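Local coordinates for protein inactive Zymogen C11 Protease (Parabacteroides distasonis, PDB 6MZO) that is the inactive zymogen of a clostripain-like C11 protease, which after activation probably cleaves peptide bonds as a clan CD cysteine peptidase, at residues G192-T197 with T214-Y219; D208-A213 with V302-T307; A224-V229 with N326-L331. One frame throughout, in Å; residues are numbered along the deposited sequence.

Contact 1: residues G192-T197 with T214-Y219; sequences GFPYQT and TKFYTY
Phe216 presents the CD2–CE2 edge of its ring to the face of Phe193, its CD2 lying over the centre of that face and 3.7 Å from Phe193 CD2. The two planes meet at 56° with centroids 4.7 Å apart, an edge-to-face pair. CG of Phe216 stands anti to its backbone N (chi1 180°), beside the carbonyl carbon, and from there the ring lies with that edge on Phe193. Both rings also touch Ile188 and Ile227, so this end of the contact is a small, closely filled core that suits flat, apolar side chains. Pro194 continues the packing outward. As the centre of an inverse gamma turn it brings its compact ring against the helix, with CG 3.8 Å from Phe216 CA. Its CB then rests over the face of Tyr219 in a CH-pi contact, 4.1 Å from the ring centroid and offset toward the rim.

Beyond the proline the contact is looser and more polar. Gln196 reaches across the exposed Tyr219, its NE2 3.3 Å from Tyr219 CE1. On the other flank, Thr197 OG1 lies beside the aliphatic part of Lys215. The lysine NZ gives Thr197 O only a weak hydrogen bond of 3.1 Å, and its stronger partner is Asp201, with which it forms a salt bridge. A water fills in between: it donates to Lys215 O at 2.8 Å and is hydrogen-bonded to Thr197 OG1 at 2.9 Å. The long, flexible lysine and the small threonine hydroxyl suit this wetter edge.

The arrangement is consistent with the caspase-like alpha/beta/alpha sandwich of clan CD peptidases: here the loop after strand 178-183 enters helix 195-203 and packs against helix 209-220, the helix that leads into strand 226-231.

Contact 2: residues D208-A213 with V302-T307; sequences DVVGIA and VIYKAT
Val210 and Tyr304 mark the closest backbone approach, their CA atoms 6.4 Å apart, where helix 209-213 and strand 302-307 run nearly parallel, at 10° with axes 8.9 Å apart. The Tyr304 ring is met at two places by side chains one helical turn apart. Ala213 CB comes to 3.5 Å from Tyr304 CD2, and Val210 CG1, on the same side of the ring plane, is 3.9 Å from Tyr304 CD1. CG of Tyr304 lies anti to its backbone N (chi1 177°), which starts the ring off toward the helix. A small alanine suits the place where ring and helix come nearest. Ile303 joins in through CD1, which sits 3.9 Å from Val210 CG2, with Val209 CG2 a little farther off. The psi of Ile303, -18°, lets two successive strand residues face the helix, as in a beta bulge; both pair with Val229. At the start of the helix, Asp208 OD1 accepts from Gly211 N as an N-cap. The strand's backbone bonds go to strand 226-231 and those of the helix stay within it; what meets here is aliphatic and ring carbon, so the attachment probably rests on shape and burial.

Contact 3: residues A224-V229 with N326-L331; sequences AGTISV and NKYSGL
Tyr328 carries CG anti to its backbone N (chi1 -179°), and Ser228 holds OG between its backbone N and carbonyl carbon (chi1 57°); from these starts each hydroxyl reaches a carbonyl oxygen of the other segment. Tyr328 OH donates to Ile227 O at 2.8 Å. The donor stands 63° out of the carbonyl plane, although Ile227 O lies at the edge of the tyrosine ring, in its plane. Thr226 flanks the phenol, with CB 3.8 Å from Tyr328 CE1, while its own hydroxyl bonds to Ser184 and Thr186. The second bond runs the other way: Ser228 OG donates to Gly330 O at 2.7 Å, in the carbonyl plane and on a lone pair. Serine suits this spot, being short enough to meet the loop backbone and also bonded to Ser166. Glycine suits position 330, since its positive phi would jam a CB against the preceding carbonyl, and that CB would press on Ser228. A phenylalanine in place of Tyr328 would probably leave Ile227 O without this donor and the ring without its polar tether to the strand. The arrangement is consistent with the alpha/beta/alpha fold of clan CD peptidases: inner strand 226-231 is packed, on the face away from helix 209-220, by the loop that runs from strand 321-324 to strand 332-334.

In the fold
The three contacts gather near one edge of the nine-stranded mixed sheet, whose outermost strand there is 302-307, with 226-231 next to it. Contacts 1 and 2 share helix 209-220 and have centres about 11 Å apart; contacts 2 and 3 are about 10 Å apart and meet through those neighbouring strands. Contact 1, some 15 Å from contact 3, closes before contact 3 opens, whereas the segments of contact 2 alternate with those of both others. Tyr304 also touches Thr214 and Tyr217, and Phe216 CE1 packs on Thr226 O. Loop 192-197 and helix 209-220 lie side by side on one face of the sheet and loop 326-331 lies on the other, tying late chain segments to this part of the sheet.

Contact 1: residues G192-T197 with T214-Y219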
loop_
_atom_site.group_PDB
_atom_site.type_symbol
_atom_site.label_atom_id
_atom_site.label_comp_id
_atom_site.label_asym_id
_atom_site.label_seq_id
_atom_site.Cartn_x
_atom_site.Cartn_y
_atom_site.Cartn_z
ATOM N N GLY A 192 10.879 0.585 6.143
ATOM C CA GLY A 192 9.887 0.071 5.222
ATOM C C GLY A 192 10.200 -1.381 4.786
ATOM O O GLY A 192 10.617 -2.186 5.645
ATOM N N PHE A 193 9.943 -1.709 3.510
ATOM C CA PHE A 193 10.132 -3.078 3.039
ATOM C C PHE A 193 11.613 -3.493 3.030
ATOM O O PHE A 193 12.532 -2.648 2.976
ATOM C CB PHE A 193 9.542 -3.287 1.629
ATOM C CG PHE A 193 8.103 -3.614 1.619
ATOM C CD1 PHE A 193 7.185 -2.725 2.116
ATOM C CD2 PHE A 193 7.682 -4.863 1.104
ATOM C CE1 PHE A 193 5.776 -3.058 2.069
ATOM C CE2 PHE A 193 6.329 -5.203 1.084
ATOM C CZ PHE A 193 5.378 -4.287 1.534
ATOM N N PRO A 194 11.868 -4.810 3.086
ATOM C CA PRO A 194 13.263 -5.297 3.104
ATOM C C PRO A 194 13.771 -5.407 1.676
ATOM O O PRO A 194 13.834 -6.498 1.077
ATOM C CB PRO A 194 13.130 -6.666 3.787
ATOM C CG PRO A 194 11.743 -7.172 3.333
ATOM C CD PRO A 194 10.887 -5.861 3.456
ATOM N N TYR A 195 14.057 -4.242 1.099
ATOM C CA TYR A 195 14.421 -4.250 -0.320
ATOM C C TYR A 195 15.599 -5.144 -0.516
ATOM O O TYR A 195 15.781 -5.724 -1.612
ATOM C CB TYR A 195 14.726 -2.803 -0.850
ATOM C CG TYR A 195 13.437 -2.001 -0.854
ATOM C CD1 TYR A 195 12.482 -2.251 -1.838
ATOM C CD2 TYR A 195 13.117 -1.147 0.181
ATOM C CE1 TYR A 195 11.242 -1.578 -1.839
ATOM C CE2 TYR A 195 11.868 -0.460 0.208
ATOM C CZ TYR A 195 10.936 -0.718 -0.812
ATOM O OH TYR A 195 9.730 -0.111 -0.773
ATOM N N GLN A 196 16.456 -5.303 0.511
ATOM C CA GLN A 196 17.670 -6.094 0.250
ATOM C C GLN A 196 17.396 -7.589 0.018
ATOM O O GLN A 196 18.332 -8.309 -0.424
ATOM C CB GLN A 196 18.636 -5.909 1.436
ATOM C CG GLN A 196 18.177 -6.613 2.744
ATOM C CD GLN A 196 17.078 -5.910 3.529
ATOM O OE1 GLN A 196 16.587 -4.816 3.214
ATOM N NE2 GLN A 196 16.682 -6.570 4.640
ATOM N N THR A 197 16.152 -8.030 0.202
ATOM C CA THR A 197 15.852 -9.436 -0.023
ATOM C C THR A 197 14.782 -9.635 -1.094
ATOM O O THR A 197 14.511 -10.793 -1.455
ATOM C CB THR A 197 15.349 -10.187 1.262
ATOM O OG1 THR A 197 14.139 -9.608 1.783
ATOM C CG2 THR A 197 16.407 -10.207 2.333
ATOM N N THR A 214 6.167 -12.709 1.753
ATOM C CA THR A 214 6.801 -13.669 2.685
ATOM C C THR A 214 8.151 -13.146 3.194
ATOM O O THR A 214 8.495 -13.344 4.371
ATOM C CB THR A 214 6.972 -15.091 2.107
ATOM O OG1 THR A 214 7.948 -15.084 1.052
ATOM C CG2 THR A 214 5.666 -15.578 1.574
ATOM N N LYS A 215 8.888 -12.424 2.346
ATOM C CA LYS A 215 10.123 -11.822 2.782
ATOM C C LYS A 215 9.931 -10.698 3.764
ATOM O O LYS A 215 10.727 -10.545 4.678
ATOM C CB LYS A 215 10.889 -11.304 1.561
ATOM C CG LYS A 215 11.910 -12.342 1.032
ATOM C CD LYS A 215 11.311 -13.596 0.343
ATOM C CE LYS A 215 12.425 -14.508 -0.378
ATOM N NZ LYS A 215 13.183 -13.619 -1.285
ATOM N N PHE A 216 8.878 -9.907 3.554
ATOM C CA PHE A 216 8.523 -8.878 4.522
ATOM C C PHE A 216 8.251 -9.492 5.925
ATOM O O PHE A 216 8.780 -8.995 6.940
ATOM C CB PHE A 216 7.272 -8.112 4.034
ATOM C CG PHE A 216 6.824 -7.021 4.983
ATOM C CD1 PHE A 216 6.092 -7.304 6.169
ATOM C CD2 PHE A 216 7.156 -5.731 4.688
ATOM C CE1 PHE A 216 5.669 -6.265 7.018
ATOM C CE2 PHE A 216 6.714 -4.657 5.486
ATOM C CZ PHE A 216 5.985 -4.929 6.677
ATOM N N TYR A 217 7.444 -10.558 5.931
ATOM C CA TYR A 217 7.193 -11.301 7.198
ATOM C C TYR A 217 8.457 -11.890 7.790
ATOM O O TYR A 217 8.732 -11.673 8.991
ATOM C CB TYR A 217 6.127 -12.394 6.988
ATOM C CG TYR A 217 5.968 -13.190 8.294
ATOM C CD1 TYR A 217 5.431 -12.549 9.397
ATOM C CD2 TYR A 217 6.472 -14.481 8.435
ATOM C CE1 TYR A 217 5.300 -13.223 10.643
ATOM C CE2 TYR A 217 6.365 -15.158 9.676
ATOM C CZ TYR A 217 5.798 -14.508 10.757
ATOM O OH TYR A 217 5.692 -15.196 11.942
ATOM N N THR A 218 9.279 -12.575 6.958
ATOM C CA THR A 218 10.524 -13.142 7.491
ATOM C C THR A 218 11.400 -12.030 8.111
ATOM O O THR A 218 11.976 -12.208 9.200
ATOM C CB THR A 218 11.261 -13.868 6.363
ATOM O OG1 THR A 218 10.426 -14.978 5.986
ATOM C CG2 THR A 218 12.609 -14.382 6.843
ATOM N N TYR A 219 11.517 -10.898 7.429
ATOM C CA TYR A 219 12.332 -9.829 7.960
ATOM C C TYR A 219 11.838 -9.324 9.318
ATOM O O TYR A 219 12.660 -9.107 10.227
ATOM C CB TYR A 219 12.395 -8.662 6.991
ATOM C CG TYR A 219 13.311 -7.555 7.419
ATOM C CD1 TYR A 219 14.700 -7.713 7.339
ATOM C CD2 TYR A 219 12.805 -6.335 7.857
ATOM C CE1 TYR A 219 15.556 -6.665 7.689
ATOM C CE2 TYR A 219 13.642 -5.303 8.212
ATOM C CZ TYR A 219 15.018 -5.468 8.117
ATOM O OH TYR A 219 15.830 -4.423 8.505
HETATM O O HOH W 1 13.389 -11.152 4.090
#

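Contact 2: residues D208-A213 with V302-T307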
loop_
_atom_site.group_PDB
_atom_site.type_symbol
_atom_site.label_atom_id
_atom_site.label_comp_id
_atom_site.label_asym_id
_atom_site.label_seq_id
_atom_site.Cartn_x
_atom_site.Cartn_y
_atom_site.Cartn_z
ATOM N N ASP A 208 6.897 -12.254 -8.272
ATOM C CA ASP A 208 6.605 -13.208 -7.185
ATOM C C ASP A 208 6.054 -12.447 -6.008
ATOM O O ASP A 208 6.765 -12.124 -5.036
ATOM C CB ASP A 208 7.923 -13.974 -6.859
ATOM C CG ASP A 208 7.736 -15.075 -5.879
ATOM O OD1 ASP A 208 6.603 -15.322 -5.405
ATOM O OD2 ASP A 208 8.766 -15.701 -5.535
ATOM N N VAL A 209 4.775 -12.105 -6.159
ATOM C CA VAL A 209 4.156 -11.240 -5.136
ATOM C C VAL A 209 4.026 -11.950 -3.817
ATOM O O VAL A 209 4.193 -11.291 -2.748
ATOM C CB VAL A 209 2.760 -10.730 -5.641
ATOM C CG1 VAL A 209 3.019 -9.811 -6.879
ATOM C CG2 VAL A 209 1.770 -11.874 -5.920
ATOM N N VAL A 210 3.804 -13.268 -3.830
ATOM C CA VAL A 210 3.767 -13.957 -2.568
ATOM C C VAL A 210 5.177 -14.000 -1.938
ATOM O O VAL A 210 5.296 -13.794 -0.760
ATOM C CB VAL A 210 3.138 -15.397 -2.716
ATOM C CG1 VAL A 210 3.221 -16.186 -1.420
ATOM C CG2 VAL A 210 1.674 -15.223 -3.214
ATOM N N GLY A 211 6.241 -14.198 -2.750
ATOM C CA GLY A 211 7.610 -14.102 -2.269
ATOM C C GLY A 211 7.884 -12.785 -1.596
ATOM O O GLY A 211 8.485 -12.746 -0.539
ATOM N N ILE A 212 7.482 -11.697 -2.250
ATOM C CA ILE A 212 7.744 -10.389 -1.671
ATOM C C ILE A 212 7.127 -10.225 -0.276
ATOM O O ILE A 212 7.816 -9.809 0.648
ATOM C CB ILE A 212 7.226 -9.279 -2.612
ATOM C CG1 ILE A 212 8.083 -9.235 -3.884
ATOM C CG2 ILE A 212 7.232 -7.899 -1.886
ATOM C CD1 ILE A 212 7.415 -8.389 -5.005
ATOM N N ALA A 213 5.872 -10.680 -0.150
ATOM C CA ALA A 213 5.204 -10.560 1.156
ATOM C C ALA A 213 5.791 -11.512 2.199
ATOM O O ALA A 213 5.952 -11.148 3.367
ATOM C CB ALA A 213 3.743 -10.795 0.952
ATOM N N VAL A 302 -7.720 -12.306 -0.687
ATOM C CA VAL A 302 -6.509 -12.066 0.098
ATOM C C VAL A 302 -5.651 -13.358 -0.055
ATOM O O VAL A 302 -5.891 -14.383 0.662
ATOM C CB VAL A 302 -6.828 -11.737 1.513
ATOM C CG1 VAL A 302 -5.494 -11.505 2.310
ATOM C CG2 VAL A 302 -7.700 -10.436 1.628
ATOM N N ILE A 303 -4.706 -13.364 -0.994
ATOM C CA ILE A 303 -4.064 -14.610 -1.366
ATOM C C ILE A 303 -2.903 -14.963 -0.475
ATOM O O ILE A 303 -2.509 -16.146 -0.442
ATOM C CB ILE A 303 -3.596 -14.652 -2.859
ATOM C CG1 ILE A 303 -2.539 -13.555 -3.115
ATOM C CG2 ILE A 303 -4.851 -14.548 -3.733
ATOM C CD1 ILE A 303 -1.770 -13.852 -4.436
ATOM N N TYR A 304 -2.389 -13.961 0.260
ATOM C CA TYR A 304 -1.359 -14.202 1.262
ATOM C C TYR A 304 -1.539 -13.171 2.327
ATOM O O TYR A 304 -1.800 -11.996 2.007
ATOM C CB TYR A 304 0.042 -14.110 0.637
ATOM C CG TYR A 304 1.125 -14.297 1.694
ATOM C CD1 TYR A 304 1.576 -15.560 2.055
ATOM C CD2 TYR A 304 1.605 -13.184 2.395
ATOM C CE1 TYR A 304 2.537 -15.700 3.023
ATOM C CE2 TYR A 304 2.591 -13.291 3.399
ATOM C CZ TYR A 304 3.009 -14.560 3.726
ATOM O OH TYR A 304 4.003 -14.785 4.672
ATOM N N LYS A 305 -1.407 -13.575 3.601
ATOM C CA LYS A 305 -1.375 -12.616 4.704
ATOM C C LYS A 305 -0.502 -13.164 5.818
ATOM O O LYS A 305 -0.356 -14.396 6.001
ATOM C CB LYS A 305 -2.751 -12.302 5.216
ATOM C CG LYS A 305 -3.404 -13.507 5.970
ATOM C CD LYS A 305 -4.729 -13.057 6.629
ATOM C CE LYS A 305 -5.291 -14.236 7.436
ATOM N NZ LYS A 305 -5.661 -15.273 6.491
ATOM N N ALA A 306 0.144 -12.275 6.543
ATOM C CA ALA A 306 0.926 -12.709 7.673
ATOM C C ALA A 306 0.997 -11.600 8.689
ATOM O O ALA A 306 1.014 -10.414 8.357
ATOM C CB ALA A 306 2.328 -13.142 7.253
ATOM N N THR A 307 1.061 -12.004 9.970
ATOM C CA THR A 307 1.247 -11.032 11.021
ATOM C C THR A 307 2.090 -11.591 12.184
ATOM O O THR A 307 2.052 -12.807 12.504
ATOM C CB THR A 307 -0.115 -10.567 11.610
ATOM O OG1 THR A 307 0.113 -9.588 12.619
ATOM C CG2 THR A 307 -0.895 -11.800 12.251
#

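Contact 3: residues A224-V229 with N326-L331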
loop_
_atom_site.group_PDB
_atom_site.type_symbol
_atom_site.label_atom_id
_atom_site.label_comp_id
_atom_site.label_asym_id
_atom_site.label_seq_id
_atom_site.Cartn_x
_atom_site.Cartn_y
_atom_site.Cartn_z
ATOM N N ALA A 224 7.782 -6.566 14.752
ATOM C CA ALA A 224 6.372 -6.404 14.518
ATOM C C ALA A 224 6.118 -5.946 13.087
ATOM O O ALA A 224 6.886 -5.147 12.541
ATOM C CB ALA A 224 5.777 -5.404 15.458
ATOM N N GLY A 225 5.102 -6.515 12.472
ATOM C CA GLY A 225 4.739 -6.118 11.121
ATOM C C GLY A 225 3.568 -6.958 10.634
ATOM O O GLY A 225 3.397 -8.092 11.088
ATOM N N THR A 226 2.776 -6.391 9.730
ATOM C CA THR A 226 1.639 -7.074 9.129
ATOM C C THR A 226 1.737 -6.885 7.648
ATOM O O THR A 226 2.103 -5.753 7.215
ATOM C CB THR A 226 0.269 -6.535 9.620
ATOM O OG1 THR A 226 0.104 -5.161 9.184
ATOM C CG2 THR A 226 0.131 -6.648 11.171
ATOM N N ILE A 227 1.414 -7.923 6.849
ATOM C CA ILE A 227 1.513 -7.792 5.382
ATOM C C ILE A 227 0.365 -8.584 4.763
ATOM O O ILE A 227 -0.165 -9.543 5.369
ATOM C CB ILE A 227 2.901 -8.311 4.885
ATOM C CG1 ILE A 227 3.170 -7.902 3.416
ATOM C CG2 ILE A 227 3.032 -9.801 5.191
ATOM C CD1 ILE A 227 3.417 -6.421 3.414
ATOM N N SER A 228 -0.083 -8.140 3.603
ATOM C CA SER A 228 -1.028 -8.906 2.790
ATOM C C SER A 228 -0.918 -8.593 1.344
ATOM O O SER A 228 -0.327 -7.555 0.946
ATOM C CB SER A 228 -2.463 -8.659 3.235
ATOM O OG SER A 228 -2.783 -7.275 3.193
ATOM N N VAL A 229 -1.398 -9.555 0.571
ATOM C CA VAL A 229 -1.381 -9.436 -0.875
ATOM C C VAL A 229 -2.781 -9.684 -1.432
ATOM O O VAL A 229 -3.382 -10.752 -1.141
ATOM C CB VAL A 229 -0.472 -10.502 -1.500
ATOM C CG1 VAL A 229 -0.461 -10.331 -3.016
ATOM C CG2 VAL A 229 0.937 -10.373 -1.034
ATOM N N ASN A 326 -4.980 -9.688 17.679
ATOM C CA ASN A 326 -5.700 -10.875 18.113
ATOM C C ASN A 326 -6.576 -11.457 17.001
ATOM O O ASN A 326 -6.859 -12.646 17.026
ATOM C CB ASN A 326 -6.575 -10.582 19.346
ATOM C CG ASN A 326 -5.771 -10.124 20.566
ATOM O OD1 ASN A 326 -6.154 -9.168 21.250
ATOM N ND2 ASN A 326 -4.650 -10.788 20.835
ATOM N N LYS A 327 -6.992 -10.634 16.029
ATOM C CA LYS A 327 -7.791 -11.061 14.859
ATOM C C LYS A 327 -7.123 -10.463 13.661
ATOM O O LYS A 327 -6.801 -9.282 13.695
ATOM C CB LYS A 327 -9.244 -10.582 14.914
ATOM C CG LYS A 327 -10.002 -11.309 16.111
ATOM C CD LYS A 327 -11.402 -10.814 16.206
ATOM C CE LYS A 327 -12.121 -11.532 17.372
ATOM N NZ LYS A 327 -13.484 -10.941 17.563
ATOM N N TYR A 328 -6.904 -11.246 12.608
ATOM C CA TYR A 328 -6.134 -10.661 11.491
ATOM C C TYR A 328 -6.659 -11.192 10.187
ATOM O O TYR A 328 -6.382 -12.386 9.839
ATOM C CB TYR A 328 -4.640 -11.011 11.666
ATOM C CG TYR A 328 -3.813 -10.413 10.566
ATOM C CD1 TYR A 328 -3.692 -9.066 10.490
ATOM C CD2 TYR A 328 -3.147 -11.219 9.604
ATOM C CE1 TYR A 328 -2.977 -8.444 9.455
ATOM C CE2 TYR A 328 -2.400 -10.607 8.564
ATOM C CZ TYR A 328 -2.333 -9.234 8.519
ATOM O OH TYR A 328 -1.661 -8.598 7.512
ATOM N N SER A 329 -7.408 -10.349 9.430
ATOM C CA SER A 329 -7.947 -10.817 8.127
ATOM C C SER A 329 -7.071 -10.388 6.924
ATOM O O SER A 329 -7.254 -10.854 5.790
ATOM C CB SER A 329 -9.405 -10.302 7.978
ATOM O OG SER A 329 -9.386 -8.887 7.786
ATOM N N GLY A 330 -6.072 -9.539 7.201
ATOM C CA GLY A 330 -5.166 -9.025 6.150
ATOM C C GLY A 330 -5.719 -7.760 5.507
ATOM O O GLY A 330 -5.048 -7.152 4.716
ATOM N N LEU A 331 -6.951 -7.337 5.887
ATOM C CA LEU A 331 -7.491 -6.072 5.346
ATOM C C LEU A 331 -8.061 -5.247 6.506
ATOM O O LEU A 331 -8.712 -5.777 7.368
ATOM C CB LEU A 331 -8.618 -6.271 4.317
ATOM C CG LEU A 331 -8.095 -6.770 2.932
ATOM C CD1 LEU A 331 -9.329 -7.077 2.067
ATOM C CD2 LEU A 331 -7.297 -5.693 2.315
#